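Local coordinates for ankyrin repeat family protein (Enterococcus faecalis, PDB 3HRA) that is of unknown function but folds as a stack of ankyrin repeats, a scaffold that in relatives commonly mediates protein-protein binding, at residues 177-180 with 181-185; 193-196 with 197-201. All blocks are in the same frame, centred on the assembly; numbering follows the deposited sequence.

Interaction 1 of 2, residues 177-180 with 181-185; sequences SGRT and AMDYA
Thr180 and Asp183 meet at the start of helix 181-188 in a capping box. The backbone N of Thr180 gives a nearly straight bond (171°) to Asp183 OD2, 2.9 Å away, reaching that oxygen on its anti side and tilted out of the carboxylate plane. In return Asp183 N donates to Thr180 OG1 at 3.3 Å. Thr180 OG1 can take this N-H because chi1 of 64° sets it between the backbone N and the carbonyl carbon, facing the first turn. The Asp183 carboxylate folds back over Thr180. One turn on, Tyr184 N closes the first helical bond to Thr180 O at 3.1 Å. Gly178-Arg179-Thr180-Ala181-Met182-Asp183 matches the place of the ankyrin G-x-TPLH motif, with Thr-Ala-Met-Asp in place of TPLH and Thr180 as N-cap. Arg179 lies across the Tyr184 ring: CD sits over one face, 4.2 Å from the centroid, as a CH-pi contact. A bend at chi3 brings the guanidinium back over the phenol end, its plane turned 42° from the ring and its CZ 3.2 Å from Tyr184 CE1. In the guanidinium plane, Arg179 NE donates to Ser177 OG at 3.1 Å. The carboxylate of Asp175 ties the group together, bonding to Ser177 OG and Arg179 N through OD2 and to Tyr184 OH through OD1. At the cap, Asp183 OD2 ties down the N-H of Thr180, just before the helix, and its negative charge there would probably be favoured by the helix dipole.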
loop_
_atom_site.group_PDB
_atom_site.type_symbol
_atom_site.label_atom_id
_atom_site.label_comp_id
_atom_site.label_asym_id
_atom_site.label_seq_id
_atom_site.Cartn_x
_atom_site.Cartn_y
_atom_site.Cartn_z
ATOM N N SER A 177 22.983 0.509 5.312
ATOM C CA SER A 177 24.271 -0.094 4.969
ATOM C C SER A 177 25.164 0.885 4.215
ATOM O O SER A 177 26.290 0.550 3.831
ATOM C CB SER A 177 24.083 -1.380 4.151
ATOM O OG SER A 177 23.717 -1.118 2.796
ATOM N N GLY A 178 24.671 2.101 3.994
ATOM C CA GLY A 178 25.454 3.111 3.294
ATOM C C GLY A 178 25.407 3.021 1.780
ATOM O O GLY A 178 26.217 3.640 1.091
ATOM N N ARG A 179 24.443 2.272 1.252
ATOM C CA ARG A 179 24.370 2.061 -0.194
ATOM C C ARG A 179 23.233 2.851 -0.848
ATOM O O ARG A 179 22.161 3.025 -0.263
ATOM C CB ARG A 179 24.255 0.561 -0.502
ATOM C CG ARG A 179 25.592 -0.186 -0.389
ATOM C CD ARG A 179 25.471 -1.660 -0.790
ATOM N NE ARG A 179 24.710 -2.419 0.198
ATOM C CZ ARG A 179 24.516 -3.740 0.172
ATOM N NH1 ARG A 179 25.032 -4.483 -0.802
ATOM N NH2 ARG A 179 23.800 -4.318 1.133
ATOM N N THR A 180 23.483 3.322 -2.065
ATOM C CA THR A 180 22.462 3.991 -2.851
ATOM C C THR A 180 21.888 3.038 -3.898
ATOM O O THR A 180 22.404 1.940 -4.127
ATOM C CB THR A 180 23.018 5.229 -3.608
ATOM O OG1 THR A 180 23.995 4.795 -4.563
ATOM C CG2 THR A 180 23.631 6.247 -2.630
ATOM N N ALA A 181 20.825 3.479 -4.550
ATOM C CA ALA A 181 20.241 2.718 -5.654
ATOM C C ALA A 181 21.269 2.437 -6.775
ATOM O O ALA A 181 21.337 1.332 -7.313
ATOM C CB ALA A 181 19.035 3.461 -6.204
ATOM N N MET A 182 22.078 3.431 -7.116
ATOM C CA MET A 182 23.123 3.259 -8.121
ATOM C C MET A 182 24.112 2.173 -7.700
ATOM O O MET A 182 24.544 1.365 -8.520
ATOM C CB MET A 182 23.857 4.589 -8.321
ATOM C CG MET A 182 24.722 4.663 -9.553
ATOM S SD MET A 182 25.337 6.343 -9.848
ATOM C CE MET A 182 23.894 7.156 -10.529
ATOM N N ASP A 183 24.465 2.160 -6.417
ATOM C CA ASP A 183 25.358 1.139 -5.855
ATOM C C ASP A 183 24.811 -0.262 -6.077
ATOM O O ASP A 183 25.541 -1.148 -6.533
ATOM C CB ASP A 183 25.576 1.361 -4.347
ATOM C CG ASP A 183 26.445 2.562 -4.049
ATOM O OD1 ASP A 183 27.305 2.899 -4.899
ATOM O OD2 ASP A 183 26.264 3.172 -2.962
ATOM N N TYR A 184 23.529 -0.465 -5.764
ATOM C CA TYR A 184 22.920 -1.784 -5.903
ATOM C C TYR A 184 22.853 -2.230 -7.367
ATOM O O TYR A 184 23.175 -3.372 -7.683
ATOM C CB TYR A 184 21.517 -1.829 -5.270
ATOM C CG TYR A 184 21.535 -1.896 -3.755
ATOM C CD1 TYR A 184 21.934 -3.055 -3.101
ATOM C CD2 TYR A 184 21.133 -0.810 -2.985
ATOM C CE1 TYR A 184 21.948 -3.130 -1.712
ATOM C CE2 TYR A 184 21.130 -0.878 -1.587
ATOM C CZ TYR A 184 21.548 -2.039 -0.966
ATOM O OH TYR A 184 21.568 -2.124 0.407
ATOM N N ALA A 185 22.417 -1.339 -8.252
ATOM C CA ALA A 185 22.294 -1.688 -9.661
ATOM C C ALA A 185 23.649 -2.092 -10.229
ATOM O O ALA A 185 23.764 -3.068 -10.963
ATOM C CB ALA A 185 21.711 -0.526 -10.455
#

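Interaction 2 of 2, residues 193-196 with 197-201; sequences ISKI and LAQYN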
loop_
_atom_site.group_PDB
_atom_site.type_symbol
_atom_site.label_atom_id
_atom_site.label_comp_id
_atom_site.label_asym_id
_atom_site.label_seq_id
_atom_site.Cartn_x
_atom_site.Cartn_y
_atom_site.Cartn_z
ATOM N N ILE A 193 18.962 -0.461 -15.583
ATOM C CA ILE A 193 18.722 0.425 -14.452
ATOM C C ILE A 193 19.869 1.414 -14.249
ATOM O O ILE A 193 19.632 2.607 -14.029
ATOM C CB ILE A 193 18.386 -0.368 -13.160
ATOM C CG1 ILE A 193 17.007 -1.005 -13.327
ATOM C CG2 ILE A 193 18.410 0.538 -11.938
ATOM C CD1 ILE A 193 16.568 -1.899 -12.171
ATOM N N SER A 194 21.112 0.931 -14.331
ATOM C CA SER A 194 22.268 1.820 -14.156
ATOM C C SER A 194 22.252 2.975 -15.159
ATOM O O SER A 194 22.536 4.122 -14.821
ATOM C CB SER A 194 23.583 1.047 -14.293
ATOM O OG SER A 194 23.745 0.130 -13.221
ATOM N N LYS A 195 21.925 2.652 -16.401
ATOM C CA LYS A 195 21.868 3.633 -17.470
ATOM C C LYS A 195 20.778 4.673 -17.178
ATOM O O LYS A 195 21.002 5.880 -17.331
ATOM C CB LYS A 195 21.599 2.924 -18.798
ATOM C CG LYS A 195 21.569 3.843 -19.991
ATOM C CD LYS A 195 21.475 3.058 -21.293
ATOM C CE LYS A 195 20.158 2.317 -21.388
ATOM N NZ LYS A 195 19.979 1.696 -22.732
ATOM N N ILE A 196 19.608 4.206 -16.760
ATOM C CA ILE A 196 18.505 5.093 -16.392
ATOM C C ILE A 196 18.960 6.027 -15.273
ATOM O O ILE A 196 18.799 7.246 -15.357
ATOM C CB ILE A 196 17.271 4.285 -15.940
ATOM C CG1 ILE A 196 16.713 3.441 -17.090
ATOM C CG2 ILE A 196 16.193 5.204 -15.384
ATOM C CD1 ILE A 196 15.649 2.453 -16.635
ATOM N N LEU A 197 19.564 5.467 -14.229
ATOM C CA LEU A 197 19.994 6.282 -13.091
ATOM C C LEU A 197 21.063 7.307 -13.478
ATOM O O LEU A 197 21.067 8.419 -12.960
ATOM C CB LEU A 197 20.488 5.409 -11.937
ATOM C CG LEU A 197 19.400 4.572 -11.256
ATOM C CD1 LEU A 197 19.973 3.609 -10.228
ATOM C CD2 LEU A 197 18.344 5.458 -10.608
ATOM N N ALA A 198 21.966 6.927 -14.386
ATOM C CA ALA A 198 23.050 7.810 -14.826
ATOM C C ALA A 198 22.528 9.054 -15.554
ATOM O O ALA A 198 23.225 10.059 -15.658
ATOM C CB ALA A 198 24.026 7.056 -15.728
ATOM N N GLN A 199 21.306 8.975 -16.061
ATOM C CA GLN A 199 20.718 10.079 -16.806
ATOM C C GLN A 199 20.092 11.175 -15.948
ATOM O O GLN A 199 19.698 12.218 -16.467
ATOM C CB GLN A 199 19.707 9.531 -17.812
ATOM C CG GLN A 199 20.409 8.782 -18.956
ATOM C CD GLN A 199 19.460 7.956 -19.772
ATOM O OE1 GLN A 199 18.249 7.967 -19.534
ATOM N NE2 GLN A 199 19.994 7.233 -20.751
ATOM N N TYR A 200 19.992 10.933 -14.645
ATOM C CA TYR A 200 19.447 11.909 -13.709
ATOM C C TYR A 200 20.510 12.328 -12.713
ATOM O O TYR A 200 21.488 11.602 -12.496
ATOM C CB TYR A 200 18.263 11.322 -12.922
ATOM C CG TYR A 200 17.102 10.921 -13.785
ATOM C CD1 TYR A 200 17.075 9.685 -14.413
ATOM C CD2 TYR A 200 16.041 11.791 -14.001
ATOM C CE1 TYR A 200 16.014 9.315 -15.219
ATOM C CE2 TYR A 200 14.980 11.432 -14.800
ATOM C CZ TYR A 200 14.969 10.194 -15.405
ATOM O OH TYR A 200 13.917 9.844 -16.217
ATOM N N ASN A 201 20.309 13.491 -12.097
ATOM C CA ASN A 201 21.157 13.910 -10.986
ATOM C C ASN A 201 20.614 13.371 -9.670
ATOM O O ASN A 201 21.112 13.732 -8.603
ATOM C CB ASN A 201 21.284 15.438 -10.944
ATOM C CG ASN A 201 22.160 15.971 -12.060
ATOM O OD1 ASN A 201 23.259 15.461 -12.287
ATOM N ND2 ASN A 201 21.676 16.988 -12.772
ATOM O OXT ASN A 201 19.663 12.565 -9.654
#
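Ile193 and Leu197, one turn apart near the C-terminal end of helix 191-198, lie side by side, Ile193 CG2 3.8 Å from Leu197 CD1. Ile196 and Tyr200 repeat the pattern more loosely, with Ile196 CG2 4.1 Å from ring carbon Tyr200 CE1. With CG1 beside the backbone N (chi1 -64°), the CG2 methyl is the branch that meets the ring. Apart from these apolar pairs, the Lys195 chain makes a van der Waals contact with the Gln199 amide, Lys195 CG 3.8 Å from Gln199 NE2, the two side chains pointing the same way; the Lys195 amine goes to Glu192 in a salt bridge. Helix 191-198 is the last helix of the chain, at the C-terminal end of the ankyrin stack: Ile193 and Leu197 face helix 181-188, and Ile196, Leu197 and Tyr200 reach helix 155-166, whose Glu166 and Lys162 bond to Tyr200 OH. Backbone bonds show the helix running out. Leu197 N to Ile193 O (2.9 Å) and Ala198 N to Ser194 O (2.9 Å) are ordinary helical bonds. Gln199 N then turns chiefly to Ile196 O at 3.1 Å, its N-H above the carbonyl plane and away from a lone pair, and holds Lys195 O only weakly at 3.4 Å. The same Ile196 O meets the Tyr200 ring at its edge, near the ring plane, 3.1 Å from CD1. Beyond the last turn, Gln171 NE2 bonds both Leu197 O and the C-terminal carboxylate of Asn201.

Interaction 1 begins helix 181-188 and interaction 2 ends helix 191-198, the next helix in the chain; their centres lie about 13 Å apart. The two helices run in roughly opposite directions and pack at the C-terminal end of the ankyrin stack. Leu197 CD1 sits against the first turn of the capped helix, 3.8 Å from Met182 N and 3.9 Å from Ala181 C. One turn further, Ala185 CB is 3.8 Å from Ile193 CG2 and 3.5 Å from Ser194 OG. The turn that the capping box begins is thus the one on which Leu197 rests. Interaction 1 also touches helix 143-149, and interaction 2 helix 155-166.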